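Local coordinates for protein type II restriction enzyme MUNI (Mycoplasma, PDB 1D02) that recognises the palindromic DNA sequence 5'-CAATTG-3' as a homodimer and cleaves each strand after the first C, at a contact of chain A with DNA. Numbering follows the deposited sequence.

A contact of chain A with DNA. Residues 102, 115-118. With nucleotides of chain C; nucleotides of chain B.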
# COMPACT_ATOMS: atom_id res chain seq x y z
N GLN A 102 6.50 6.40 13.62
CA GLN A 102 5.16 6.87 13.94
C GLN A 102 4.83 6.70 15.42
O GLN A 102 5.39 5.83 16.09
CB GLN A 102 4.12 6.09 13.11
CG GLN A 102 2.78 6.79 12.95
CD GLN A 102 1.97 6.20 11.80
OE1 GLN A 102 2.34 6.35 10.64
NE2 GLN A 102 0.87 5.52 12.13
N ARG A 115 -4.03 6.55 16.56
CA ARG A 115 -4.97 6.60 15.44
C ARG A 115 -4.37 6.88 14.06
O ARG A 115 -5.07 6.74 13.06
CB ARG A 115 -6.06 7.65 15.70
CG ARG A 115 -5.53 9.10 15.57
CD ARG A 115 -6.62 10.11 15.97
NE ARG A 115 -6.21 11.49 15.70
CZ ARG A 115 -5.38 12.19 16.46
NH1 ARG A 115 -4.87 11.65 17.57
NH2 ARG A 115 -5.09 13.45 16.13
N GLY A 116 -3.11 7.31 14.00
CA GLY A 116 -2.50 7.65 12.72
C GLY A 116 -2.44 6.47 11.77
O GLY A 116 -2.33 5.34 12.23
N ASN A 117 -2.46 6.74 10.46
CA ASN A 117 -2.43 5.67 9.46
C ASN A 117 -1.46 5.94 8.32
O ASN A 117 -1.47 5.24 7.31
CB ASN A 117 -3.86 5.47 8.90
CG ASN A 117 -4.44 6.76 8.34
OD1 ASN A 117 -3.78 7.81 8.36
ND2 ASN A 117 -5.67 6.69 7.84
N ALA A 118 -0.62 6.96 8.46
CA ALA A 118 0.33 7.29 7.40
C ALA A 118 1.27 6.13 7.04
O ALA A 118 1.74 6.04 5.89
CB ALA A 118 1.16 8.53 7.79
P DC C 2 -10.82 0.29 14.86
OP1 DC C 2 -11.24 -1.00 14.24
OP2 DC C 2 -9.49 0.42 15.52
O5' DC C 2 -10.92 1.40 13.73
C5' DC C 2 -12.08 1.42 12.90
C4' DC C 2 -11.91 2.42 11.79
O4' DC C 2 -12.00 3.76 12.34
C3' DC C 2 -10.59 2.34 11.01
O3' DC C 2 -10.94 2.23 9.62
C2' DC C 2 -9.87 3.63 11.39
C1' DC C 2 -11.00 4.58 11.77
N1 DC C 2 -10.66 5.61 12.77
C2 DC C 2 -10.93 6.95 12.48
O2 DC C 2 -11.43 7.25 11.38
N3 DC C 2 -10.63 7.89 13.41
C4 DC C 2 -10.10 7.53 14.59
N4 DC C 2 -9.85 8.49 15.49
C5 DC C 2 -9.81 6.17 14.90
C6 DC C 2 -10.10 5.25 13.97
P DC C 3 -9.84 2.43 8.46
OP1 DC C 3 -10.31 1.58 7.35
OP2 DC C 3 -8.46 2.29 8.94
O5' DC C 3 -10.09 3.94 8.02
C5' DC C 3 -11.39 4.34 7.61
C4' DC C 3 -11.35 5.72 7.00
O4' DC C 3 -11.08 6.70 8.04
C3' DC C 3 -10.31 5.97 5.90
O3' DC C 3 -10.96 6.82 4.96
C2' DC C 3 -9.20 6.69 6.64
C1' DC C 3 -9.97 7.50 7.68
N1 DC C 3 -9.20 7.79 8.92
C2 DC C 3 -9.10 9.12 9.37
O2 DC C 3 -9.68 10.01 8.74
N3 DC C 3 -8.38 9.40 10.48
C4 DC C 3 -7.76 8.41 11.14
N4 DC C 3 -7.02 8.76 12.22
C5 DC C 3 -7.86 7.05 10.72
C6 DC C 3 -8.58 6.78 9.61
P DA C 4 -10.18 7.44 3.69
OP1 DA C 4 -11.13 7.36 2.56
OP2 DA C 4 -8.80 6.89 3.54
O5' DA C 4 -10.06 8.97 4.11
C5' DA C 4 -11.22 9.72 4.44
C4' DA C 4 -10.86 11.18 4.56
O4' DA C 4 -10.02 11.41 5.72
C3' DA C 4 -10.11 11.76 3.38
O3' DA C 4 -10.57 13.10 3.16
C2' DA C 4 -8.65 11.71 3.83
C1' DA C 4 -8.76 11.94 5.33
N9 DA C 4 -7.75 11.27 6.16
C8 DA C 4 -7.45 9.93 6.21
N7 DA C 4 -6.58 9.61 7.15
C5 DA C 4 -6.28 10.83 7.74
C6 DA C 4 -5.46 11.16 8.84
N6 DA C 4 -4.77 10.26 9.55
N1 DA C 4 -5.39 12.46 9.21
C2 DA C 4 -6.10 13.36 8.51
N3 DA C 4 -6.91 13.17 7.46
C4 DA C 4 -6.96 11.86 7.13
P DA C 5 -10.42 13.78 1.72
OP1 DA C 5 -11.17 15.06 1.85
OP2 DA C 5 -10.79 12.83 0.66
O5' DA C 5 -8.85 14.01 1.54
C5' DA C 5 -8.24 15.24 1.83
C4' DA C 5 -6.73 15.11 1.80
O4' DA C 5 -6.28 14.26 2.87
C3' DA C 5 -6.01 14.64 0.53
O3' DA C 5 -4.99 15.58 0.21
C2' DA C 5 -5.27 13.38 1.00
C1' DA C 5 -5.05 13.72 2.46
N9 DA C 5 -4.72 12.61 3.36
C8 DA C 5 -5.14 11.31 3.29
N7 DA C 5 -4.67 10.55 4.25
C5 DA C 5 -3.88 11.41 5.00
C6 DA C 5 -3.10 11.21 6.17
N6 DA C 5 -2.98 10.04 6.79
N1 DA C 5 -2.42 12.27 6.66
C2 DA C 5 -2.53 13.44 6.02
N3 DA C 5 -3.24 13.75 4.93
C4 DA C 5 -3.90 12.68 4.47
P DT B 6 3.92 10.86 13.67
OP1 DT B 6 5.37 11.05 13.89
OP2 DT B 6 3.21 9.72 14.34
O5' DT B 6 3.14 12.18 14.04
C5' DT B 6 3.74 13.43 13.74
C4' DT B 6 2.76 14.37 13.09
O4' DT B 6 2.42 13.89 11.76
C3' DT B 6 1.44 14.43 13.84
O3' DT B 6 1.42 15.53 14.72
C2' DT B 6 0.39 14.59 12.76
C1' DT B 6 1.08 14.26 11.44
N1 DT B 6 0.42 13.08 10.82
C2 DT B 6 -0.44 13.25 9.75
O2 DT B 6 -0.69 14.34 9.24
N3 DT B 6 -1.02 12.09 9.29
C4 DT B 6 -0.83 10.80 9.77
O4 DT B 6 -1.44 9.84 9.25
C5 DT B 6 0.11 10.69 10.88
C7 DT B 6 0.41 9.34 11.46
C6 DT B 6 0.68 11.82 11.34
P DT B 7 0.40 15.53 15.93
OP1 DT B 7 1.08 16.40 16.96
OP2 DT B 7 -0.05 14.17 16.28
O5' DT B 7 -0.85 16.30 15.34
C5' DT B 7 -0.72 17.57 14.72
C4' DT B 7 -2.03 17.95 14.08
O4' DT B 7 -2.40 16.96 13.09
C3' DT B 7 -3.22 18.04 15.03
O3' DT B 7 -4.05 19.06 14.50
C2' DT B 7 -3.87 16.66 14.90
C1' DT B 7 -3.63 16.35 13.43
N1 DT B 7 -3.55 14.92 13.07
C2 DT B 7 -4.15 14.54 11.89
O2 DT B 7 -4.75 15.31 11.17
N3 DT B 7 -4.04 13.20 11.59
C4 DT B 7 -3.40 12.23 12.32
O4 DT B 7 -3.40 11.06 11.91
C5 DT B 7 -2.77 12.69 13.54
C7 DT B 7 -2.02 11.71 14.39
C6 DT B 7 -2.88 14.00 13.86
P DG B 8 -5.37 19.54 15.27
OP1 DG B 8 -5.25 21.00 15.36
OP2 DG B 8 -5.67 18.75 16.48
O5' DG B 8 -6.49 19.26 14.17
C5' DG B 8 -6.36 19.83 12.88
C4' DG B 8 -7.46 19.35 11.98
O4' DG B 8 -7.27 17.96 11.65
C3' DG B 8 -8.85 19.45 12.59
O3' DG B 8 -9.73 19.84 11.54
C2' DG B 8 -9.13 18.03 13.06
C1' DG B 8 -8.39 17.19 12.03
N9 DG B 8 -7.88 15.91 12.52
C8 DG B 8 -7.11 15.70 13.64
N7 DG B 8 -6.80 14.44 13.81
C5 DG B 8 -7.41 13.78 12.75
C6 DG B 8 -7.42 12.40 12.41
O6 DG B 8 -6.87 11.47 13.01
N1 DG B 8 -8.17 12.16 11.26
C2 DG B 8 -8.81 13.13 10.52
N2 DG B 8 -9.51 12.71 9.43
N3 DG B 8 -8.79 14.43 10.82
C4 DG B 8 -8.08 14.67 11.94
P DG B 9 -11.27 20.09 11.86
OP1 DG B 9 -11.74 21.13 10.91
OP2 DG B 9 -11.44 20.30 13.33
O5' DG B 9 -11.93 18.71 11.48
C5' DG B 9 -11.92 18.26 10.13
C4' DG B 9 -12.76 17.02 10.01
O4' DG B 9 -12.02 15.88 10.53
C3' DG B 9 -14.05 17.10 10.84
O3' DG B 9 -15.10 16.47 10.14
C2' DG B 9 -13.72 16.28 12.07
C1' DG B 9 -12.84 15.21 11.46
N9 DG B 9 -12.00 14.50 12.42
C8 DG B 9 -11.33 15.02 13.50
N7 DG B 9 -10.72 14.11 14.22
C5 DG B 9 -10.99 12.92 13.56
C6 DG B 9 -10.62 11.60 13.87
O6 DG B 9 -9.96 11.20 14.84
N1 DG B 9 -11.10 10.69 12.94
C2 DG B 9 -11.85 11.02 11.84
N2 DG B 9 -12.22 10.01 11.06
N3 DG B 9 -12.21 12.26 11.53
C4 DG B 9 -11.75 13.15 12.43
O HOH W 1 -6.81 4.03 7.36
O HOH W 2 -2.59 14.19 17.41
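The backbone from Arg115 to Asn117 runs as a loop along the major groove, with Gly116 in a polyproline-II conformation (phi -61°, psi 152°), and passes at Ala118 into the 3-10 helix 118-126. The Arg115 carbonyl O accepts a 2.9 Å hydrogen bond from the cytosine amino group, N4 of DC3 of chain C, which lies above the carbonyl plane. From the same residue the side chain, its CG in the crowded position between backbone N and carbonyl carbon (chi1 72°), stretches straight to NE and meets the partner guanine of that pair side-on. NE donates to O6 of DG8 of chain B at 2.8 Å, a bent bond, while NH2 gives a straighter 3.0 Å bond to N7 of the same base. Both acceptors lie close to the guanidinium plane, one of whose faces carries the methyl C7 of DT7 of chain B over its centre. A water held by NH2 links the group to OP2 of the DT7 phosphate.

Asn117, also with CG in the crowded position, turns its amide towards the Hoogsteen edge of DA4 of chain C. ND2 donates to N7 at 3.1 Å, nearly in the amide plane, and OD1 accepts from N6 at 2.9 Å, the donor lying above the carbonyl plane. ND2 also binds a water that reaches OP2 of DC3 of chain C. The methyl C7 of DT6 of chain B packs against Gly116 CA (3.6 Å) and the amide carbon CD of Gln102 (3.5 Å), while Ala118 CB rests against the ring carbon C4 of the same thymine. In this CAATTG half-site, hydrogen bonds read the outer C-G pair and the adenine of the next pair, while packing around the DT6 methyl senses the inner A-T pair; the second subunit of the homodimer presumably reads the other half in the same way.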